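Long-range contact in PHOX (Pseudomonas fluorescens, PDB 4A9V), which hydrolyses phosphate monoesters as an alkaline phosphatase, using a complex iron-calcium cofactor for phosphotransfer: residues Trp186-Thr197 against Arg269-Leu277. Sequence-based numbering, arbitrary orientation.
Sequences WGTYLTCEENFT and RFKHENAAL. With CA (calcium ion), chain Q; FEO (mu-oxo-diiron), chain S.
L190 CD1 lies 3.9 Å from A275 CB and equally near L277 CD2, the two leucine side chains crossing at about a right angle. C192 continues this apolar row: its SG sits 4.0 Å from A275 CB, while its CB packs 3.2 Å from the carbonyl E273 O. Strands 189-193 and 276-279 belong to different sheets of the beta-propeller; E194, just past the first, and E273, in the loop before the second, each supply a carboxylate to the cofactor. E194, with CG anti to the backbone N (chi1 -177°) and an extended chain, bridges both irons, OE1 on FE1 and OE2 on FE2. E273 bends at chi2 (93°), which turns OE1 onto FE2 at 2.0 Å and OE2 onto the calcium at 2.3 Å. The carboxylate planes stand 87° apart; C179 and E90 also bind FE1, D292 and E387 FE2, and E387 and D479 the calcium. Beyond the metals, the aliphatic chain of K271 runs over E194 O, and NZ donates to T197 OG1 and to a water 2.8 Å from N195 OD1; Y216 and, through a salt bridge, E293 share the ammonium. With an alanine in place of K271, T197 OG1 would probably lose this donor and E293 this salt bridge.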
ATOM      1  N   TRP A 186       1.157  -2.821 -19.348  1.00  9.51           N
ATOM      2  CA  TRP A 186       2.292  -3.344 -20.112  1.00 10.47           C
ATOM      3  C   TRP A 186       3.067  -4.383 -19.337  1.00 10.06           C
ATOM      4  O   TRP A 186       4.208  -4.695 -19.676  1.00 12.82           O
ATOM      5  CB  TRP A 186       3.209  -2.212 -20.592  1.00  9.96           C
ATOM      6  CG  TRP A 186       3.663  -1.260 -19.514  1.00  9.36           C
ATOM      7  CD1 TRP A 186       4.857  -1.291 -18.801  1.00  9.24           C
ATOM      8  CD2 TRP A 186       2.958  -0.065 -19.039  1.00  8.90           C
ATOM      9  NE1 TRP A 186       4.911  -0.255 -17.905  1.00  9.66           N
ATOM     10  CE2 TRP A 186       3.801   0.524 -18.006  1.00  8.55           C
ATOM     11  CE3 TRP A 186       1.761   0.550 -19.360  1.00  9.17           C
ATOM     12  CZ2 TRP A 186       3.392   1.625 -17.271  1.00  9.11           C
ATOM     13  CZ3 TRP A 186       1.375   1.674 -18.635  1.00 10.06           C
ATOM     14  CH2 TRP A 186       2.176   2.204 -17.624  1.00  9.67           C
ATOM     15  N   GLY A 187       2.394  -5.052 -18.405  1.00  9.15           N
ATOM     16  CA  GLY A 187       2.907  -6.294 -17.832  1.00  9.39           C
ATOM     17  C   GLY A 187       3.955  -6.111 -16.753  1.00  8.91           C
ATOM     18  O   GLY A 187       4.755  -7.009 -16.508  1.00 10.25           O
ATOM     19  N   THR A 188       3.899  -4.986 -16.046  1.00  7.30           N
ATOM     20  CA  THR A 188       4.819  -4.748 -14.953  1.00  7.10           C
ATOM     21  C   THR A 188       4.100  -4.423 -13.646  1.00  6.50           C
ATOM     22  O   THR A 188       2.892  -4.165 -13.609  1.00  6.74           O
ATOM     23  CB  THR A 188       5.837  -3.645 -15.279  1.00  7.75           C
ATOM     24  OG1 THR A 188       5.155  -2.396 -15.406  1.00  7.86           O
ATOM     25  CG2 THR A 188       6.623  -3.969 -16.554  1.00  9.14           C
ATOM     26  N   TYR A 189       4.872  -4.521 -12.569  1.00  6.36           N
ATOM     27  CA  TYR A 189       4.385  -4.348 -11.214  1.00  6.38           C
ATOM     28  C   TYR A 189       4.990  -3.073 -10.635  1.00  6.20           C
ATOM     29  O   TYR A 189       6.190  -2.825 -10.796  1.00  7.39           O
ATOM     30  CB  TYR A 189       4.838  -5.546 -10.373  1.00  6.40           C
ATOM     31  CG  TYR A 189       4.369  -5.522  -8.937  1.00  6.04           C
ATOM     32  CD1 TYR A 189       3.029  -5.660  -8.639  1.00  5.85           C
ATOM     33  CD2 TYR A 189       5.272  -5.449  -7.880  1.00  6.54           C
ATOM     34  CE1 TYR A 189       2.584  -5.680  -7.332  1.00  6.39           C
ATOM     35  CE2 TYR A 189       4.835  -5.471  -6.562  1.00  6.32           C
ATOM     36  CZ  TYR A 189       3.490  -5.612  -6.299  1.00  6.40           C
ATOM     37  OH  TYR A 189       3.005  -5.662  -5.012  1.00  7.26           O
ATOM     38  N   LEU A 190       4.171  -2.278  -9.953  1.00  6.17           N
ATOM     39  CA  LEU A 190       4.664  -1.131  -9.203  1.00  6.17           C
ATOM     40  C   LEU A 190       4.585  -1.426  -7.716  1.00  6.19           C
ATOM     41  O   LEU A 190       3.550  -1.884  -7.215  1.00  6.91           O
ATOM     42  CB  LEU A 190       3.833   0.118  -9.525  1.00  6.69           C
ATOM     43  CG  LEU A 190       3.728   0.499 -11.006  1.00  7.17           C
ATOM     44  CD1 LEU A 190       2.915   1.774 -11.180  1.00  7.53           C
ATOM     45  CD2 LEU A 190       5.092   0.632 -11.670  1.00  8.27           C
ATOM     46  N   THR A 191       5.700  -1.205  -7.033  1.00  6.46           N
ATOM     47  CA  THR A 191       5.748  -1.316  -5.593  1.00  6.38           C
ATOM     48  C   THR A 191       6.084   0.046  -4.988  1.00  6.25           C
ATOM     49  O   THR A 191       6.840   0.828  -5.560  1.00  7.88           O
ATOM     50  CB  THR A 191       6.733  -2.412  -5.125  1.00  7.01           C
ATOM     51  OG1 THR A 191       6.582  -2.591  -3.716  1.00  7.31           O
ATOM     52  CG2 THR A 191       8.178  -2.060  -5.425  1.00  7.14           C
ATOM     53  N   CYS A 192       5.479   0.342  -3.847  1.00  5.49           N
ATOM     54  CA  CYS A 192       5.452   1.687  -3.297  1.00  5.98           C
ATOM     55  C   CYS A 192       6.182   1.732  -1.962  1.00  6.15           C
ATOM     56  O   CYS A 192       5.821   1.017  -1.030  1.00  7.08           O
ATOM     57  CB  CYS A 192       4.003   2.103  -3.090  1.00  6.50           C
ATOM     58  SG  CYS A 192       3.141   2.391  -4.641  1.00  8.53           S
ATOM     59  N   GLU A 193       7.200   2.581  -1.865  1.00  6.15           N
ATOM     60  CA  GLU A 193       7.955   2.771  -0.628  1.00  6.73           C
ATOM     61  C   GLU A 193       7.242   3.801   0.236  1.00  7.02           C
ATOM     62  O   GLU A 193       7.081   4.950  -0.170  1.00  7.05           O
ATOM     63  CB  GLU A 193       9.378   3.240  -0.960  1.00  6.69           C
ATOM     64  CG  GLU A 193      10.156   2.195  -1.737  1.00  7.02           C
ATOM     65  CD  GLU A 193      11.448   2.685  -2.376  1.00  6.84           C
ATOM     66  OE1 GLU A 193      11.745   3.902  -2.384  1.00  7.55           O
ATOM     67  OE2 GLU A 193      12.190   1.812  -2.886  1.00  7.50           O
ATOM     68  N   GLU A 194       6.801   3.376   1.418  1.00  6.88           N
ATOM     69  CA  GLU A 194       5.953   4.206   2.283  1.00  6.77           C
ATOM     70  C   GLU A 194       6.768   4.757   3.466  1.00  6.39           C
ATOM     71  O   GLU A 194       7.394   5.800   3.334  1.00  6.89           O
ATOM     72  CB  GLU A 194       4.701   3.433   2.741  1.00  6.51           C
ATOM     73  CG  GLU A 194       3.738   4.268   3.578  1.00  6.62           C
ATOM     74  CD  GLU A 194       2.683   3.439   4.273  1.00  7.24           C
ATOM     75  OE1 GLU A 194       2.965   2.265   4.603  1.00  7.00           O
ATOM     76  OE2 GLU A 194       1.605   3.993   4.560  1.00  7.75           O
ATOM     77  N   ASN A 195       6.864   4.022   4.572  1.00  6.87           N
ATOM     78  CA  ASN A 195       7.501   4.549   5.787  1.00  7.78           C
ATOM     79  C   ASN A 195       9.014   4.340   5.796  1.00  7.39           C
ATOM     80  O   ASN A 195       9.619   3.925   6.797  1.00  8.05           O
ATOM     81  CB  ASN A 195       6.849   3.948   7.023  1.00  8.30           C
ATOM     82  CG  ASN A 195       5.444   4.468   7.226  1.00 11.27           C
ATOM     83  OD1 ASN A 195       5.228   5.682   7.255  1.00 14.02           O
ATOM     84  ND2 ASN A 195       4.475   3.572   7.259  1.00 18.13           N
ATOM     85  N   PHE A 196       9.636   4.724   4.690  1.00  7.74           N
ATOM     86  CA  PHE A 196      11.064   4.519   4.508  1.00  7.82           C
ATOM     87  C   PHE A 196      11.888   5.308   5.521  1.00  7.14           C
ATOM     88  O   PHE A 196      12.961   4.875   5.928  1.00  8.41           O
ATOM     89  CB  PHE A 196      11.492   4.871   3.077  1.00  8.27           C
ATOM     90  CG  PHE A 196      11.407   6.336   2.753  1.00  8.04           C
ATOM     91  CD1 PHE A 196      10.222   6.916   2.336  1.00  8.50           C
ATOM     92  CD2 PHE A 196      12.537   7.127   2.817  1.00  8.27           C
ATOM     93  CE1 PHE A 196      10.160   8.269   2.053  1.00  8.57           C
ATOM     94  CE2 PHE A 196      12.478   8.477   2.541  1.00  8.94           C
ATOM     95  CZ  PHE A 196      11.294   9.051   2.143  1.00  9.59           C
ATOM     96  N   THR A 197      11.388   6.472   5.917  1.00  7.47           N
ATOM     97  CA  THR A 197      12.111   7.350   6.829  1.00  7.83           C
ATOM     98  C   THR A 197      12.315   6.713   8.195  1.00  7.83           C
ATOM     99  O   THR A 197      13.276   7.044   8.887  1.00  9.23           O
ATOM    100  CB  THR A 197      11.375   8.690   7.004  1.00  9.33           C
ATOM    101  OG1 THR A 197      10.018   8.436   7.375  1.00 10.03           O
ATOM    102  CG2 THR A 197      11.386   9.489   5.715  1.00 10.16           C
ATOM    103  N   ARG A 269       8.547  11.754  -4.800  1.00  6.49           N
ATOM    104  CA  ARG A 269       9.019  11.128  -3.570  1.00  6.55           C
ATOM    105  C   ARG A 269       8.132  11.547  -2.405  1.00  6.22           C
ATOM    106  O   ARG A 269       7.945  12.742  -2.155  1.00  6.91           O
ATOM    107  CB  ARG A 269      10.472  11.535  -3.292  1.00  7.31           C
ATOM    108  CG  ARG A 269      10.996  11.053  -1.953  1.00  6.83           C
ATOM    109  CD  ARG A 269      12.496  11.247  -1.873  1.00  6.97           C
ATOM    110  NE  ARG A 269      13.005  11.120  -0.512  1.00  7.50           N
ATOM    111  CZ  ARG A 269      13.048  12.107   0.375  1.00  7.64           C
ATOM    112  NH1 ARG A 269      12.583  13.310   0.077  1.00  8.08           N
ATOM    113  NH2 ARG A 269      13.499  11.866   1.594  1.00  8.01           N
ATOM    114  N   PHE A 270       7.574  10.559  -1.715  1.00  6.31           N
ATOM    115  CA  PHE A 270       6.710  10.746  -0.555  1.00  6.63           C
ATOM    116  C   PHE A 270       6.428   9.346   0.005  1.00  6.48           C
ATOM    117  O   PHE A 270       7.106   8.389  -0.377  1.00  6.93           O
ATOM    118  CB  PHE A 270       5.430  11.575  -0.873  1.00  6.40           C
ATOM    119  CG  PHE A 270       4.648  11.116  -2.086  1.00  6.43           C
ATOM    120  CD1 PHE A 270       3.629  10.182  -1.963  1.00  7.12           C
ATOM    121  CD2 PHE A 270       4.771  11.794  -3.292  1.00  7.00           C
ATOM    122  CE1 PHE A 270       2.819   9.868  -3.038  1.00  6.98           C
ATOM    123  CE2 PHE A 270       3.965  11.487  -4.366  1.00  7.43           C
ATOM    124  CZ  PHE A 270       2.970  10.548  -4.232  1.00  7.43           C
ATOM    125  N   LYS A 271       5.552   9.243   0.996  1.00  6.31           N
ATOM    126  CA  LYS A 271       5.307   7.964   1.645  1.00  6.23           C
ATOM    127  C   LYS A 271       4.181   7.230   0.904  1.00  6.36           C
ATOM    128  O   LYS A 271       3.007   7.286   1.274  1.00  6.63           O
ATOM    129  CB  LYS A 271       5.046   8.164   3.139  1.00  6.79           C
ATOM    130  CG  LYS A 271       6.245   8.797   3.807  1.00  6.53           C
ATOM    131  CD  LYS A 271       6.158   8.902   5.316  1.00  7.90           C
ATOM    132  CE  LYS A 271       7.332   9.718   5.831  1.00  9.30           C
ATOM    133  NZ  LYS A 271       7.286   9.933   7.301  1.00 10.35           N
ATOM    134  N   HIS A 272       4.555   6.664  -0.241  1.00  6.15           N
ATOM    135  CA  HIS A 272       3.596   6.099  -1.186  1.00  5.87           C
ATOM    136  C   HIS A 272       2.869   4.918  -0.596  1.00  5.94           C
ATOM    137  O   HIS A 272       3.505   3.946  -0.191  1.00  6.97           O
ATOM    138  CB  HIS A 272       4.331   5.607  -2.426  1.00  6.33           C
ATOM    139  CG  HIS A 272       4.890   6.699  -3.292  1.00  6.12           C
ATOM    140  ND1 HIS A 272       4.171   7.259  -4.292  1.00  6.35           N
ATOM    141  CD2 HIS A 272       6.146   7.277  -3.338  1.00  6.75           C
ATOM    142  CE1 HIS A 272       4.929   8.159  -4.933  1.00  7.05           C
ATOM    143  NE2 HIS A 272       6.131   8.176  -4.354  1.00  7.09           N
ATOM    144  N   GLU A 273       1.541   4.916  -0.696  1.00  5.78           N
ATOM    145  CA  GLU A 273       0.745   3.748  -0.322  1.00  5.73           C
ATOM    146  C   GLU A 273       0.591   2.807  -1.519  1.00  5.83           C
ATOM    147  O   GLU A 273       1.212   1.747  -1.559  1.00  6.30           O
ATOM    148  CB  GLU A 273      -0.613   4.152   0.228  1.00  6.42           C
ATOM    149  CG  GLU A 273      -1.413   2.954   0.721  1.00  6.49           C
ATOM    150  CD  GLU A 273      -1.242   2.670   2.199  1.00  6.36           C
ATOM    151  OE1 GLU A 273      -0.736   3.571   2.917  1.00  7.30           O
ATOM    152  OE2 GLU A 273      -1.651   1.563   2.634  1.00  6.80           O
ATOM    153  N   ASN A 274      -0.241   3.175  -2.493  1.00  5.83           N
ATOM    154  CA  ASN A 274      -0.390   2.377  -3.712  1.00  6.03           C
ATOM    155  C   ASN A 274      -0.350   3.254  -4.957  1.00  5.59           C
ATOM    156  O   ASN A 274      -0.085   4.452  -4.895  1.00  6.11           O
ATOM    157  CB  ASN A 274      -1.622   1.430  -3.663  1.00  5.84           C
ATOM    158  CG  ASN A 274      -2.894   2.049  -4.224  1.00  5.97           C
ATOM    159  OD1 ASN A 274      -3.140   3.249  -4.090  1.00  6.22           O
ATOM    160  ND2 ASN A 274      -3.778   1.198  -4.736  1.00  6.71           N
ATOM    161  N   ALA A 275      -0.529   2.614  -6.105  1.00  6.24           N
ATOM    162  CA  ALA A 275      -0.395   3.274  -7.393  1.00  6.59           C
ATOM    163  C   ALA A 275      -1.488   2.730  -8.310  1.00  6.95           C
ATOM    164  O   ALA A 275      -1.436   1.587  -8.746  1.00  8.67           O
ATOM    165  CB  ALA A 275       0.985   3.006  -7.976  1.00  7.63           C
ATOM    166  N   ALA A 276      -2.549   3.510  -8.470  1.00  6.31           N
ATOM    167  CA  ALA A 276      -3.759   3.060  -9.157  1.00  6.90           C
ATOM    168  C   ALA A 276      -3.711   3.464 -10.621  1.00  6.66           C
ATOM    169  O   ALA A 276      -3.689   4.652 -10.937  1.00  7.16           O
ATOM    170  CB  ALA A 276      -4.992   3.656  -8.496  1.00  7.55           C
ATOM    171  N   LEU A 277      -3.690   2.479 -11.513  1.00  6.84           N
ATOM    172  CA  LEU A 277      -3.568   2.739 -12.948  1.00  7.06           C
ATOM    173  C   LEU A 277      -4.909   3.085 -13.579  1.00  7.80           C
ATOM    174  O   LEU A 277      -5.910   2.410 -13.351  1.00  8.75           O
ATOM    175  CB  LEU A 277      -2.969   1.522 -13.655  1.00  7.58           C
ATOM    176  CG  LEU A 277      -1.453   1.529 -13.841  1.00  8.50           C
ATOM    177  CD1 LEU A 277      -1.016   2.551 -14.877  1.00  9.68           C
ATOM    178  CD2 LEU A 277      -0.728   1.735 -12.527  1.00 10.49           C
TER
HETATM  179 CA    CA Q1591      -1.853   0.172   4.470  1.00  7.90          CA
HETATM  180 FE1  FEO S1594       1.770   0.615   4.740  1.00  7.69          FE
HETATM  181 FE2  FEO S1594      -0.339   3.371   4.879  1.00  7.08          FE
HETATM  182  O   FEO S1594       0.085   1.508   5.156  1.00  7.92           O
HETATM  183  O   HOH W   1       7.068   7.412   8.493  1.00 15.25           O
HETATM  184  O   HOH W   2       0.585  -1.172   4.997  1.00  8.23           O
HETATM  185  O   HOH W   3      -1.063  -1.241   2.548  1.00  8.22           O
HETATM  186  O   HOH W   4      -2.698  -2.139   4.848  1.00  9.43           O
HETATM  187  O   HOH W   5      -1.346  -0.079   7.036  1.00 10.54           O
HETATM  188  O   HOH W   6       1.904   0.749   7.002  1.00 13.70           O